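Local coordinates for protein H127A/Y244A mutant of alginate lyase AlyC3 in complex with dimannuronate (Psychromonas sp., PDB 7C8F) that probably cleaves alginate by beta-elimination as a polysaccharide lyase of family PL7, and here holds dimannuronate in its substrate groove, at residues B[83-88]-B[235-240]; B[160-165]-B[228-233]. All blocks are in the same frame, centred on the assembly; numbering follows the deposited sequence.

Contact 1 of 2, residues B[83-88]-B[235-240]; sequences HKNFRT and LSYFKA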
# COMPACT_ATOMS: atom_id res chain seq x y z
N HIS B 83 -7.31 -8.72 18.69
CA HIS B 83 -6.20 -7.76 18.74
C HIS B 83 -5.16 -7.92 17.64
O HIS B 83 -4.53 -6.93 17.26
CB HIS B 83 -5.52 -7.83 20.10
CG HIS B 83 -6.24 -7.05 21.16
ND1 HIS B 83 -6.48 -7.54 22.42
CD2 HIS B 83 -6.75 -5.80 21.13
CE1 HIS B 83 -7.10 -6.62 23.14
NE2 HIS B 83 -7.27 -5.55 22.38
N LYS B 84 -4.94 -9.13 17.15
CA LYS B 84 -3.86 -9.34 16.19
C LYS B 84 -4.11 -8.57 14.89
O LYS B 84 -5.14 -8.76 14.24
CB LYS B 84 -3.74 -10.83 15.88
CG LYS B 84 -2.66 -11.17 14.85
CD LYS B 84 -1.27 -10.97 15.41
CE LYS B 84 -0.21 -11.26 14.35
NZ LYS B 84 1.18 -11.09 14.90
N ASN B 85 -3.15 -7.74 14.49
CA ASN B 85 -3.16 -7.11 13.16
C ASN B 85 -2.25 -7.96 12.30
O ASN B 85 -1.02 -7.84 12.36
CB ASN B 85 -2.70 -5.66 13.20
CG ASN B 85 -3.56 -4.79 14.10
OD1 ASN B 85 -4.79 -4.84 14.07
ND2 ASN B 85 -2.90 -3.98 14.93
N PHE B 86 -2.85 -8.84 11.51
CA PHE B 86 -2.10 -9.87 10.82
C PHE B 86 -1.82 -9.53 9.36
O PHE B 86 -2.57 -8.79 8.71
CB PHE B 86 -2.78 -11.24 10.91
CG PHE B 86 -4.28 -11.23 10.68
CD1 PHE B 86 -4.81 -11.17 9.39
CD2 PHE B 86 -5.15 -11.33 11.75
CE1 PHE B 86 -6.19 -11.18 9.18
CE2 PHE B 86 -6.54 -11.34 11.55
CZ PHE B 86 -7.05 -11.27 10.27
N ARG B 87 -0.75 -10.10 8.85
CA ARG B 87 -0.51 -10.09 7.42
C ARG B 87 -1.43 -11.09 6.74
O ARG B 87 -1.72 -12.16 7.27
CB ARG B 87 0.94 -10.48 7.13
CG ARG B 87 1.86 -9.38 7.58
CD ARG B 87 3.25 -9.53 7.06
NE ARG B 87 3.37 -9.60 5.61
CZ ARG B 87 4.51 -9.30 5.01
NH1 ARG B 87 5.53 -8.88 5.76
NH2 ARG B 87 4.64 -9.39 3.71
N THR B 88 -1.88 -10.74 5.54
CA THR B 88 -2.83 -11.59 4.81
C THR B 88 -2.16 -12.29 3.64
O THR B 88 -2.83 -13.08 2.94
CB THR B 88 -4.00 -10.74 4.27
OG1 THR B 88 -3.52 -9.88 3.22
CG2 THR B 88 -4.61 -9.90 5.39
N LEU B 235 -2.10 -4.64 7.04
CA LEU B 235 -2.35 -5.46 8.21
C LEU B 235 -3.84 -5.42 8.54
O LEU B 235 -4.48 -4.37 8.49
CB LEU B 235 -1.56 -4.92 9.40
CG LEU B 235 -0.04 -4.88 9.23
CD1 LEU B 235 0.63 -4.41 10.52
CD2 LEU B 235 0.50 -6.25 8.83
N SER B 236 -4.40 -6.59 8.85
CA SER B 236 -5.84 -6.76 8.91
C SER B 236 -6.25 -7.42 10.23
O SER B 236 -5.42 -7.98 10.96
CB SER B 236 -6.32 -7.57 7.70
OG SER B 236 -5.96 -6.87 6.50
N TYR B 237 -7.54 -7.34 10.55
CA TYR B 237 -7.99 -7.86 11.83
C TYR B 237 -9.46 -8.25 11.75
O TYR B 237 -10.21 -7.76 10.89
CB TYR B 237 -7.76 -6.89 12.99
CG TYR B 237 -8.45 -5.54 12.89
CD1 TYR B 237 -7.83 -4.46 12.26
CD2 TYR B 237 -9.69 -5.33 13.48
CE1 TYR B 237 -8.44 -3.22 12.21
CE2 TYR B 237 -10.30 -4.09 13.44
CZ TYR B 237 -9.68 -3.04 12.80
OH TYR B 237 -10.28 -1.79 12.74
N PHE B 238 -9.87 -9.12 12.67
CA PHE B 238 -11.23 -9.62 12.75
C PHE B 238 -12.08 -8.83 13.75
O PHE B 238 -11.60 -8.42 14.81
CB PHE B 238 -11.25 -11.07 13.24
CG PHE B 238 -10.74 -12.08 12.26
CD1 PHE B 238 -11.33 -12.22 11.00
CD2 PHE B 238 -9.71 -12.94 12.61
CE1 PHE B 238 -10.87 -13.18 10.12
CE2 PHE B 238 -9.27 -13.91 11.74
CZ PHE B 238 -9.84 -14.03 10.48
N LYS B 239 -13.37 -8.68 13.42
CA LYS B 239 -14.38 -8.24 14.37
C LYS B 239 -15.61 -9.11 14.22
O LYS B 239 -15.91 -9.63 13.13
CB LYS B 239 -14.80 -6.79 14.15
CG LYS B 239 -13.66 -5.82 14.38
CD LYS B 239 -14.12 -4.38 14.53
CE LYS B 239 -14.51 -3.78 13.19
NZ LYS B 239 -14.96 -2.37 13.40
N ALA B 240 -16.36 -9.24 15.31
CA ALA B 240 -17.60 -9.99 15.34
C ALA B 240 -18.55 -9.34 16.32
O ALA B 240 -18.13 -8.91 17.40
CB ALA B 240 -17.35 -11.46 15.74
O HOH W 1 -7.67 -9.82 14.47
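Phe86 and Ser236 pair through two backbone hydrogen bonds. Phe86 N gives to Ser236 O at 2.8 Å, and Ser236 N gives to Phe86 O at 2.9 Å. Weaker CA-H...O contacts flank them, Asn85 CA to Ser236 O at 3.3 Å and Leu235 CA to Phe86 O at 3.4 Å. One water links Lys84 O to Phe238 N. The Phe86 side chain turns back over the partner strand: CG sits between the backbone N and the carbonyl carbon (chi1 44°), and one ring face covers Ser236 O. Its CE2 meets Phe238 CD2 at 3.7 Å, with the two ring planes 53° apart. The Tyr95 ring stacks with the same phenyl ring, and Val209 packs on it. With an alanine here the ring is gone, which would probably open a gap over Ser236 O and beside Phe238. Thr88 CG2 packs on Ser236 CB and OG; the OG is hydrogen-bonded to Trp231 NE1. On the other side of the strand, Asn85 OD1, bonded to Arg81, lies 3.6 Å from Tyr237 CD1. Arg87 CG touches Leu235 CD2. This is a single antiparallel bridge, joining the loop after strand 77-82 to strand 235-240 in the beta-jelly-roll of PL7 lyases.

Contact 2 of 2, residues B[160-165]-B[228-233]; sequences AMVKNN and IDYWRH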
# COMPACT_ATOMS: atom_id res chain seq x y z
N ALA B 160 -21.47 -11.85 1.57
CA ALA B 160 -20.10 -11.38 1.81
C ALA B 160 -19.84 -10.21 0.87
O ALA B 160 -19.87 -10.37 -0.36
CB ALA B 160 -19.09 -12.49 1.56
N MET B 161 -19.61 -9.03 1.44
CA MET B 161 -19.28 -7.84 0.68
C MET B 161 -17.77 -7.69 0.75
O MET B 161 -17.22 -7.42 1.82
CB MET B 161 -19.96 -6.63 1.31
CG MET B 161 -21.48 -6.80 1.52
SD MET B 161 -22.34 -7.09 -0.04
CE MET B 161 -24.06 -6.88 0.46
N VAL B 162 -17.09 -7.90 -0.37
CA VAL B 162 -15.63 -7.97 -0.40
C VAL B 162 -15.09 -6.77 -1.15
O VAL B 162 -15.39 -6.58 -2.34
CB VAL B 162 -15.15 -9.29 -1.02
CG1 VAL B 162 -13.63 -9.34 -1.08
CG2 VAL B 162 -15.70 -10.47 -0.22
N LYS B 163 -14.28 -5.96 -0.47
CA LYS B 163 -13.58 -4.87 -1.14
C LYS B 163 -12.52 -5.48 -2.04
O LYS B 163 -11.70 -6.30 -1.57
CB LYS B 163 -12.97 -3.99 -0.05
CG LYS B 163 -11.96 -2.93 -0.50
CD LYS B 163 -12.58 -1.81 -1.35
CE LYS B 163 -11.57 -0.64 -1.39
NZ LYS B 163 -11.91 0.44 -2.37
N ASN B 164 -12.54 -5.13 -3.33
CA ASN B 164 -11.79 -5.84 -4.36
C ASN B 164 -10.60 -5.05 -4.91
O ASN B 164 -10.09 -5.37 -5.99
CB ASN B 164 -12.72 -6.25 -5.51
CG ASN B 164 -12.23 -7.47 -6.26
OD1 ASN B 164 -11.51 -8.30 -5.72
ND2 ASN B 164 -12.62 -7.58 -7.52
N ASN B 165 -10.17 -4.01 -4.22
CA ASN B 165 -8.91 -3.33 -4.47
C ASN B 165 -8.50 -2.67 -3.16
O ASN B 165 -9.19 -2.80 -2.15
CB ASN B 165 -9.01 -2.36 -5.67
CG ASN B 165 -10.07 -1.27 -5.46
OD1 ASN B 165 -10.24 -0.76 -4.36
ND2 ASN B 165 -10.76 -0.91 -6.55
N ILE B 228 -6.64 -12.13 -2.75
CA ILE B 228 -6.50 -10.80 -2.16
C ILE B 228 -5.07 -10.28 -2.25
O ILE B 228 -4.62 -9.53 -1.38
CB ILE B 228 -7.01 -10.77 -0.70
CG1 ILE B 228 -6.31 -11.83 0.16
CG2 ILE B 228 -8.52 -10.99 -0.67
CD1 ILE B 228 -6.52 -11.65 1.67
N ASP B 229 -4.37 -10.64 -3.29
CA ASP B 229 -3.00 -10.15 -3.52
C ASP B 229 -2.96 -8.61 -3.41
O ASP B 229 -2.05 -8.06 -2.91
CB ASP B 229 -2.56 -10.61 -4.92
CG ASP B 229 -1.08 -10.48 -5.23
OD1 ASP B 229 -0.29 -10.27 -4.39
OD2 ASP B 229 -0.79 -10.68 -6.37
N TYR B 230 -3.99 -7.97 -3.91
CA TYR B 230 -4.09 -6.52 -3.89
C TYR B 230 -4.06 -5.86 -2.52
O TYR B 230 -3.79 -4.71 -2.42
CB TYR B 230 -5.36 -6.05 -4.63
CG TYR B 230 -6.66 -6.60 -4.07
CD1 TYR B 230 -7.29 -5.99 -3.02
CD2 TYR B 230 -7.23 -7.73 -4.60
CE1 TYR B 230 -8.43 -6.50 -2.49
CE2 TYR B 230 -8.38 -8.24 -4.09
CZ TYR B 230 -8.96 -7.63 -3.04
OH TYR B 230 -10.11 -8.15 -2.56
N TRP B 231 -4.36 -6.63 -1.49
CA TRP B 231 -4.43 -6.18 -0.12
C TRP B 231 -3.18 -6.49 0.71
O TRP B 231 -3.15 -6.26 1.85
CB TRP B 231 -5.59 -6.92 0.53
CG TRP B 231 -6.25 -6.35 1.75
CD1 TRP B 231 -6.12 -6.77 3.01
CD2 TRP B 231 -7.21 -5.31 1.77
NE1 TRP B 231 -6.91 -6.06 3.84
CE2 TRP B 231 -7.60 -5.14 3.10
CE3 TRP B 231 -7.77 -4.49 0.80
CZ2 TRP B 231 -8.53 -4.19 3.47
CZ3 TRP B 231 -8.67 -3.56 1.18
CH2 TRP B 231 -9.05 -3.43 2.49
N ARG B 232 -2.19 -7.04 0.05
CA ARG B 232 -1.00 -7.55 0.72
C ARG B 232 -0.27 -6.68 1.71
O ARG B 232 0.25 -7.18 2.68
CB ARG B 232 -0.02 -8.14 -0.30
CG ARG B 232 0.59 -7.16 -1.27
CD ARG B 232 1.29 -7.86 -2.43
NE ARG B 232 1.89 -6.98 -3.42
CZ ARG B 232 1.25 -6.50 -4.46
NH1 ARG B 232 -0.01 -6.75 -4.65
NH2 ARG B 232 1.86 -5.77 -5.33
N HIS B 233 -0.27 -5.39 1.42
CA HIS B 233 0.42 -4.44 2.30
C HIS B 233 -0.36 -4.06 3.55
O HIS B 233 0.20 -3.39 4.42
CB HIS B 233 0.73 -3.15 1.53
CG HIS B 233 -0.48 -2.54 0.88
ND1 HIS B 233 -1.29 -3.24 0.01
CD2 HIS B 233 -1.02 -1.30 0.98
CE1 HIS B 233 -2.26 -2.46 -0.41
NE2 HIS B 233 -2.12 -1.27 0.15
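Lys163 O accepts a short hydrogen bond from Tyr230 OH, 2.6 Å long. The hydroxyl lies in the carbonyl plane, on a lone pair, with a C=O...O angle of 136°. Tyr230 OH is also hydrogen-bonded to His226 NE2, so two partners fix the end of the phenol. Within the jelly-roll, the contact joins the end of strand 157-163 to the 3-10 turn 229-231, which lies in the connection between strands 221-227 and 235-240.

The Tyr230 ring is sandwiched by backbone. Asn164 C lies 3.5 Å above one face, offset toward the rim, and Ile228 C covers the opposite face. With CG between its backbone N and carbonyl carbon (chi1 58°), the Tyr230 side chain heads toward the strand end. Asn165 CA comes within 3.4 Å of Tyr230 CD1. The Asn164 amide is nearly perpendicular to the ring, the planes 88° apart, and its OD1 is 3.5 Å from Tyr230 CE2.

Trp231 meets the same strand end with its six-membered ring. Lys163 CG touches CZ3 of Trp231 at 3.7 Å, the two side chains crossing at about a right angle.

Lys163 bends at chi2, and its NZ bonds to Asn165 OD1 and to Val167 O. This ties the lysine to the loop that follows its strand. On the far side of the turn, Asp229 forms a salt bridge with Arg87 of the second subunit. Asn165 O is buried against the indole edge without a polar partner, 3.5 Å from Trp231 CZ3.

How the contacts relate
The centres of contacts 1 and 2 lie about 13 Å apart. Along the chain the order is 83-88, 160-165, 228-233 and 235-240, so contact 2 falls wholly between the two halves of contact 1. Strands 157-163 and 235-240 belong to the same antiparallel sheet, and residue 234 alone separates segment 228-233 from segment 235-240. The contacts also touch directly: Ser236 OG and Trp231 NE1 are 2.9 Å apart, probably hydrogen-bonded, and Thr88 CB packs on Ile228 CD1 at 3.7 Å. Both reach the subunit interface, where Arg87 and Asp229 pair reciprocally between chains. Together they tie the loop after strand 77-82 and the connection 228-233 to two strands of one sheet, beside the dimer contact.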